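Local coordinates for protein alkaline phosphatase D (Bacillus subtilis, PDB 2YEQ) that hydrolyses phosphate esters, acting as an alkaline phosphatase and phosphodiesterase with an active site that contains iron and calcium, at residues 384-389 and 454-459; 442-447 and 469-474. One frame throughout, in Å; residues are numbered along the deposited sequence.

The four segments alternate along the chain, in the order 384-389, 442-447, 454-459, 469-474, so the two contacts cross along the chain, their centres about 7 Å apart. Contact 1 joins two mixed β-sheets, packing strand 384-390 of one against strand 451-459 of the other. Contact 2 stays within the second sheet, where strands 440-448 and 470-477 flank that same strand 451-459 and run antiparallel to it. Strand 451-459 is thus the common element: Tyr456 leads into the buried interior between the sheets, while Asp455, the residue before it, forms a salt bridge with Arg444 and probably a hydrogen bond with Ser474, both of contact 2.

Contact 1. Residues 384-389 and 454-459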
loop_
_atom_site.group_PDB
_atom_site.type_symbol
_atom_site.label_atom_id
_atom_site.label_comp_id
_atom_site.label_asym_id
_atom_site.label_seq_id
_atom_site.Cartn_x
_atom_site.Cartn_y
_atom_site.Cartn_z
ATOM N N SER A 384 -9.245 -3.656 -9.877
ATOM C CA SER A 384 -9.382 -2.226 -10.031
ATOM C C SER A 384 -10.842 -1.837 -10.034
ATOM O O SER A 384 -11.646 -2.467 -10.705
ATOM C CB SER A 384 -8.756 -1.779 -11.365
ATOM O OG SER A 384 -7.353 -1.825 -11.316
ATOM N N TRP A 385 -11.152 -0.769 -9.315
ATOM C CA TRP A 385 -12.472 -0.153 -9.324
ATOM C C TRP A 385 -12.311 1.371 -9.312
ATOM O O TRP A 385 -11.276 1.894 -8.923
ATOM C CB TRP A 385 -13.300 -0.560 -8.086
ATOM C CG TRP A 385 -13.473 -2.028 -7.823
ATOM C CD1 TRP A 385 -12.569 -2.862 -7.238
ATOM C CD2 TRP A 385 -14.646 -2.820 -8.054
ATOM N NE1 TRP A 385 -13.084 -4.124 -7.118
ATOM C CE2 TRP A 385 -14.362 -4.133 -7.593
ATOM C CE3 TRP A 385 -15.906 -2.558 -8.615
ATOM C CZ2 TRP A 385 -15.273 -5.181 -7.688
ATOM C CZ3 TRP A 385 -16.813 -3.608 -8.717
ATOM C CH2 TRP A 385 -16.490 -4.907 -8.245
ATOM N N ALA A 386 -13.359 2.094 -9.706
ATOM C CA ALA A 386 -13.414 3.525 -9.524
ATOM C C ALA A 386 -14.864 3.929 -9.248
ATOM O O ALA A 386 -15.775 3.358 -9.850
ATOM C CB ALA A 386 -12.867 4.265 -10.766
ATOM N N SER A 387 -15.048 4.869 -8.331
ATOM C CA SER A 387 -16.377 5.295 -7.881
ATOM C C SER A 387 -16.453 6.780 -7.725
ATOM O O SER A 387 -15.532 7.424 -7.197
ATOM C CB SER A 387 -16.741 4.693 -6.491
ATOM O OG SER A 387 -16.958 3.304 -6.597
ATOM N N ASN A 388 -17.606 7.332 -8.097
ATOM C CA ASN A 388 -18.002 8.635 -7.599
ATOM C C ASN A 388 -18.385 8.506 -6.113
ATOM O O ASN A 388 -19.098 7.575 -5.732
ATOM C CB ASN A 388 -19.230 9.143 -8.398
ATOM C CG ASN A 388 -18.880 9.496 -9.851
ATOM O OD1 ASN A 388 -19.617 9.171 -10.803
ATOM N ND2 ASN A 388 -17.739 10.140 -10.018
ATOM N N LEU A 389 -17.927 9.437 -5.297
ATOM C CA LEU A 389 -18.307 9.501 -3.882
ATOM C C LEU A 389 -19.368 10.584 -3.674
ATOM O O LEU A 389 -19.079 11.777 -3.839
ATOM C CB LEU A 389 -17.086 9.826 -3.014
ATOM C CG LEU A 389 -15.958 8.772 -3.078
ATOM C CD1 LEU A 389 -14.802 9.199 -2.171
ATOM C CD2 LEU A 389 -16.477 7.378 -2.713
ATOM N N ALA A 454 -6.556 9.506 -13.199
ATOM C CA ALA A 454 -6.100 8.193 -12.778
ATOM C C ALA A 454 -6.014 7.309 -13.992
ATOM O O ALA A 454 -7.013 7.122 -14.691
ATOM C CB ALA A 454 -7.084 7.582 -11.748
ATOM N N ASP A 455 -4.824 6.761 -14.240
ATOM C CA ASP A 455 -4.606 5.736 -15.247
ATOM C C ASP A 455 -4.405 4.363 -14.611
ATOM O O ASP A 455 -3.531 4.207 -13.752
ATOM C CB ASP A 455 -3.330 6.065 -16.044
ATOM C CG ASP A 455 -3.399 7.431 -16.774
ATOM O OD1 ASP A 455 -4.495 7.836 -17.207
ATOM O OD2 ASP A 455 -2.343 8.093 -16.912
ATOM N N TYR A 456 -5.161 3.366 -15.066
ATOM C CA TYR A 456 -5.031 2.007 -14.583
ATOM C C TYR A 456 -4.073 1.256 -15.484
ATOM O O TYR A 456 -4.377 0.965 -16.639
ATOM C CB TYR A 456 -6.394 1.320 -14.513
ATOM C CG TYR A 456 -7.260 1.906 -13.407
ATOM C CD1 TYR A 456 -7.955 3.121 -13.591
ATOM C CD2 TYR A 456 -7.369 1.275 -12.172
ATOM C CE1 TYR A 456 -8.738 3.673 -12.556
ATOM C CE2 TYR A 456 -8.153 1.815 -11.143
ATOM C CZ TYR A 456 -8.825 3.008 -11.332
ATOM O OH TYR A 456 -9.598 3.523 -10.297
ATOM N N ARG A 457 -2.902 0.949 -14.939
ATOM C CA ARG A 457 -1.807 0.367 -15.708
ATOM C C ARG A 457 -1.734 -1.115 -15.439
ATOM O O ARG A 457 -1.355 -1.514 -14.336
ATOM C CB ARG A 457 -0.497 1.037 -15.297
ATOM C CG ARG A 457 -0.537 2.550 -15.266
ATOM C CD ARG A 457 -0.308 3.140 -16.679
ATOM N NE ARG A 457 1.091 3.043 -17.076
ATOM C CZ ARG A 457 1.547 2.749 -18.297
ATOM N NH1 ARG A 457 0.732 2.516 -19.315
ATOM N NH2 ARG A 457 2.852 2.703 -18.504
ATOM N N VAL A 458 -2.086 -1.935 -16.424
ATOM C CA VAL A 458 -2.256 -3.357 -16.195
ATOM C C VAL A 458 -1.570 -4.265 -17.223
ATOM O O VAL A 458 -1.099 -3.804 -18.275
ATOM C CB VAL A 458 -3.772 -3.688 -16.108
ATOM C CG1 VAL A 458 -4.452 -2.763 -15.105
ATOM C CG2 VAL A 458 -4.435 -3.567 -17.482
ATOM N N MET A 459 -1.492 -5.548 -16.888
ATOM C CA MET A 459 -0.828 -6.562 -17.689
ATOM C C MET A 459 -1.744 -7.753 -17.846
ATOM O O MET A 459 -2.536 -8.038 -16.952
ATOM C CB MET A 459 0.464 -7.036 -17.002
ATOM C CG MET A 459 1.462 -5.950 -16.705
ATOM S SD MET A 459 2.787 -6.470 -15.574
ATOM C CE MET A 459 1.813 -6.872 -14.094
#
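Tyr456 OH reaches the backbone O of Trp385 at 2.7 Å, a short distance but a weak hydrogen bond, across the interior of the β-sandwich that characterises calcineurin-like metallophosphoesterases. Strands 384-390 and 451-459 belong to the two facing sheets; their local axes come within 9.4 Å and run nearly antiparallel, at 167°. Because the backbones are too far apart to pair, one long side chain spans the gap. Tyrosine suits the place: its ring packs in the apolar interior and its hydroxyl delivers a polar group to the opposite strand. With CG anti to its own carbonyl carbon (chi1 -70°), the ring extends toward Ser384 and Ala386, whose small side chains leave room for it. The methyl CB of Ala386 lies 3.4 Å from Tyr456 OH. Phe405 and Phe435, on the strands flanking 384-390, also touch the ring, the latter with its plane inclined. Replacing Tyr456 by an alanine would probably open a gap between the sheets and deprive Trp385 O of its contact with the hydroxyl. Trp385 itself turns its indole to the other side of its strand, where it packs edge-to-face with Phe333, Trp337 and Phe436. Ser384 OG, which also has a weak hydrogen bond with Thr408 N, lies at the edge of the tyrosine ring, close to its plane and 3.2 Å from Tyr456 CD2.

Contact 2. Residues 442-447 and 469-474; sequences YVRCTV and ISTRAS. With PE5 (3,6,9,12,15,18,21,24-octaoxahexacosan-1-ol), chain H.
The Tyr442 ring and the Arg444 guanidinium are the flat groups here, and each is approached obliquely from segment 469-474. The terminal methyl of Ile469 meets the ring, with CD1 3.5 Å from Tyr442 CE2, the two side chains crossing at about a right angle. Having CG between the backbone N and the carbonyl carbon (chi1 59°) sets the tyrosine upright on its strand, so that the outer half of the ring rises to Ile469. A long, branched aliphatic chain suits the position, since it reaches this ring from a neighbouring loop.

Arg444 runs extended from its backbone and then bends at chi3 (66°), carrying its guanidinium between two acids. Tyr442 OH and Arg444 NH1 both turn to Glu141, by a hydrogen bond and a salt bridge, while Arg444 NH2 pairs with Asp455. Thr471 OG1 stands 4.0 Å from Arg444 NH2, a looser approach, its hydrogen bond being to Arg457 NH1; the acids probably offset the closeness of the two arginines.

A bound polyether lies alongside, touching the protein through carbons of its chain. Its C48 comes obliquely to the guanidinium, 3.5 Å from Arg444 NH2. The methyl of Thr446 gives it an apolar surface, CG2 lying 3.5 Å from C2 of the polyether, and Ser474 CB touches its C9. Strands 440-448 and 470-477 are not neighbours; their side chains meet over the intervening strand 451-459 within a β-meander, on the antiparallel side of the mixed sheet of the sandwich.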
loop_
_atom_site.group_PDB
_atom_site.type_symbol
_atom_site.label_atom_id
_atom_site.label_comp_id
_atom_site.label_asym_id
_atom_site.label_seq_id
_atom_site.Cartn_x
_atom_site.Cartn_y
_atom_site.Cartn_z
ATOM N N TYR A 442 -0.975 -1.553 -11.391
ATOM C CA TYR A 442 -0.920 -0.457 -10.441
ATOM C C TYR A 442 -1.624 0.739 -11.061
ATOM O O TYR A 442 -2.107 0.653 -12.180
ATOM C CB TYR A 442 0.529 -0.086 -10.084
ATOM C CG TYR A 442 1.398 0.341 -11.256
ATOM C CD1 TYR A 442 1.460 1.674 -11.673
ATOM C CD2 TYR A 442 2.157 -0.586 -11.931
ATOM C CE1 TYR A 442 2.261 2.055 -12.752
ATOM C CE2 TYR A 442 2.952 -0.237 -12.990
ATOM C CZ TYR A 442 2.993 1.078 -13.414
ATOM O OH TYR A 442 3.814 1.392 -14.468
ATOM N N VAL A 443 -1.747 1.810 -10.303
ATOM C CA VAL A 443 -2.496 2.998 -10.715
ATOM C C VAL A 443 -1.554 4.178 -10.724
ATOM O O VAL A 443 -0.737 4.360 -9.816
ATOM C CB VAL A 443 -3.722 3.273 -9.792
ATOM C CG1 VAL A 443 -4.473 4.491 -10.252
ATOM C CG2 VAL A 443 -4.626 2.047 -9.732
ATOM N N ARG A 444 -1.589 4.946 -11.817
ATOM C CA ARG A 444 -0.779 6.155 -11.933
ATOM C C ARG A 444 -1.670 7.396 -11.908
ATOM O O ARG A 444 -2.604 7.507 -12.702
ATOM C CB ARG A 444 0.003 6.122 -13.262
ATOM C CG ARG A 444 0.906 7.318 -13.478
ATOM C CD ARG A 444 1.638 7.215 -14.831
ATOM N NE ARG A 444 0.710 7.299 -15.940
ATOM C CZ ARG A 444 0.909 6.832 -17.176
ATOM N NH1 ARG A 444 2.034 6.220 -17.525
ATOM N NH2 ARG A 444 -0.038 6.988 -18.087
ATOM N N CYS A 445 -1.382 8.326 -11.014
ATOM C CA CYS A 445 -2.203 9.514 -10.871
ATOM C C CYS A 445 -1.429 10.764 -11.325
ATOM O O CYS A 445 -0.273 10.950 -10.963
ATOM C CB CYS A 445 -2.693 9.664 -9.433
ATOM S SG CYS A 445 -3.935 8.368 -9.004
ATOM N N THR A 446 -2.106 11.626 -12.092
ATOM C CA THR A 446 -1.558 12.921 -12.501
ATOM C C THR A 446 -2.490 14.009 -12.045
ATOM O O THR A 446 -3.664 14.017 -12.385
ATOM C CB THR A 446 -1.397 13.000 -14.024
ATOM O OG1 THR A 446 -0.608 11.893 -14.475
ATOM C CG2 THR A 446 -0.715 14.306 -14.416
ATOM N N VAL A 447 -1.984 14.895 -11.216
ATOM C CA VAL A 447 -2.811 15.838 -10.519
ATOM C C VAL A 447 -2.440 17.252 -10.904
ATOM O O VAL A 447 -1.271 17.617 -10.848
ATOM C CB VAL A 447 -2.632 15.697 -9.001
ATOM C CG1 VAL A 447 -3.582 16.664 -8.245
ATOM C CG2 VAL A 447 -2.853 14.217 -8.591
ATOM N N ILE A 469 2.780 -3.807 -20.398
ATOM C CA ILE A 469 1.821 -3.017 -19.625
ATOM C C ILE A 469 1.055 -2.056 -20.559
ATOM O O ILE A 469 1.602 -1.605 -21.563
ATOM C CB ILE A 469 2.518 -2.249 -18.498
ATOM C CG1 ILE A 469 1.503 -1.841 -17.414
ATOM C CG2 ILE A 469 3.276 -1.033 -19.033
ATOM C CD1 ILE A 469 2.144 -1.605 -16.057
ATOM N N SER A 470 -0.217 -1.797 -20.264
ATOM C CA SER A 470 -1.021 -0.808 -21.009
ATOM C C SER A 470 -1.924 -0.083 -20.043
ATOM O O SER A 470 -2.231 -0.589 -18.960
ATOM C CB SER A 470 -1.934 -1.473 -22.034
ATOM O OG SER A 470 -1.336 -2.595 -22.620
ATOM N N THR A 471 -2.363 1.096 -20.446
ATOM C CA THR A 471 -3.391 1.809 -19.720
ATOM C C THR A 471 -4.744 1.213 -20.147
ATOM O O THR A 471 -5.180 1.380 -21.293
ATOM C CB THR A 471 -3.274 3.299 -19.961
ATOM O OG1 THR A 471 -1.979 3.740 -19.505
ATOM C CG2 THR A 471 -4.367 4.089 -19.229
ATOM N N ARG A 472 -5.364 0.445 -19.250
ATOM C CA ARG A 472 -6.676 -0.151 -19.509
ATOM C C ARG A 472 -7.733 0.932 -19.637
ATOM O O ARG A 472 -8.669 0.842 -20.439
ATOM C CB ARG A 472 -7.101 -1.118 -18.369
ATOM C CG ARG A 472 -8.542 -1.645 -18.490
ATOM C CD ARG A 472 -8.651 -2.510 -19.682
ATOM N NE ARG A 472 -9.971 -3.046 -19.967
ATOM C CZ ARG A 472 -10.979 -2.369 -20.516
ATOM N NH1 ARG A 472 -10.880 -1.070 -20.791
ATOM N NH2 ARG A 472 -12.109 -2.998 -20.776
ATOM N N ALA A 473 -7.602 1.943 -18.810
ATOM C CA ALA A 473 -8.578 2.971 -18.765
ATOM C C ALA A 473 -8.026 4.115 -17.994
ATOM O O ALA A 473 -7.145 3.950 -17.121
ATOM C CB ALA A 473 -9.883 2.455 -18.129
ATOM N N SER A 474 -8.554 5.284 -18.322
ATOM C CA SER A 474 -8.156 6.518 -17.702
ATOM C C SER A 474 -9.409 7.323 -17.363
ATOM O O SER A 474 -10.348 7.412 -18.191
ATOM C CB SER A 474 -7.234 7.296 -18.645
ATOM O OG SER A 474 -6.906 8.574 -18.091
HETATM C C48 PE5 H . -0.966 10.310 -18.619
HETATM C C50 PE5 H . -0.741 11.660 -19.282
HETATM O O1 PE5 H . -1.656 12.617 -18.733
HETATM C C1 PE5 H . -1.119 13.920 -18.489
HETATM C C2 PE5 H . -2.038 14.744 -17.583
HETATM O O2 PE5 H . -2.934 15.534 -18.363
HETATM C C3 PE5 H . -4.140 15.978 -17.728
HETATM C C4 PE5 H . -5.073 16.535 -18.803
HETATM O O3 PE5 H . -6.206 15.678 -19.034
HETATM C C5 PE5 H . -6.172 15.088 -20.333
HETATM C C6 PE5 H . -7.344 14.181 -20.635
HETATM O O4 PE5 H . -6.955 13.240 -21.643
HETATM C C7 PE5 H . -6.560 11.984 -21.107
HETATM C C8 PE5 H . -5.832 11.101 -22.093
HETATM O O5 PE5 H . -4.900 10.276 -21.380
HETATM C C9 PE5 H . -5.434 8.973 -21.167
#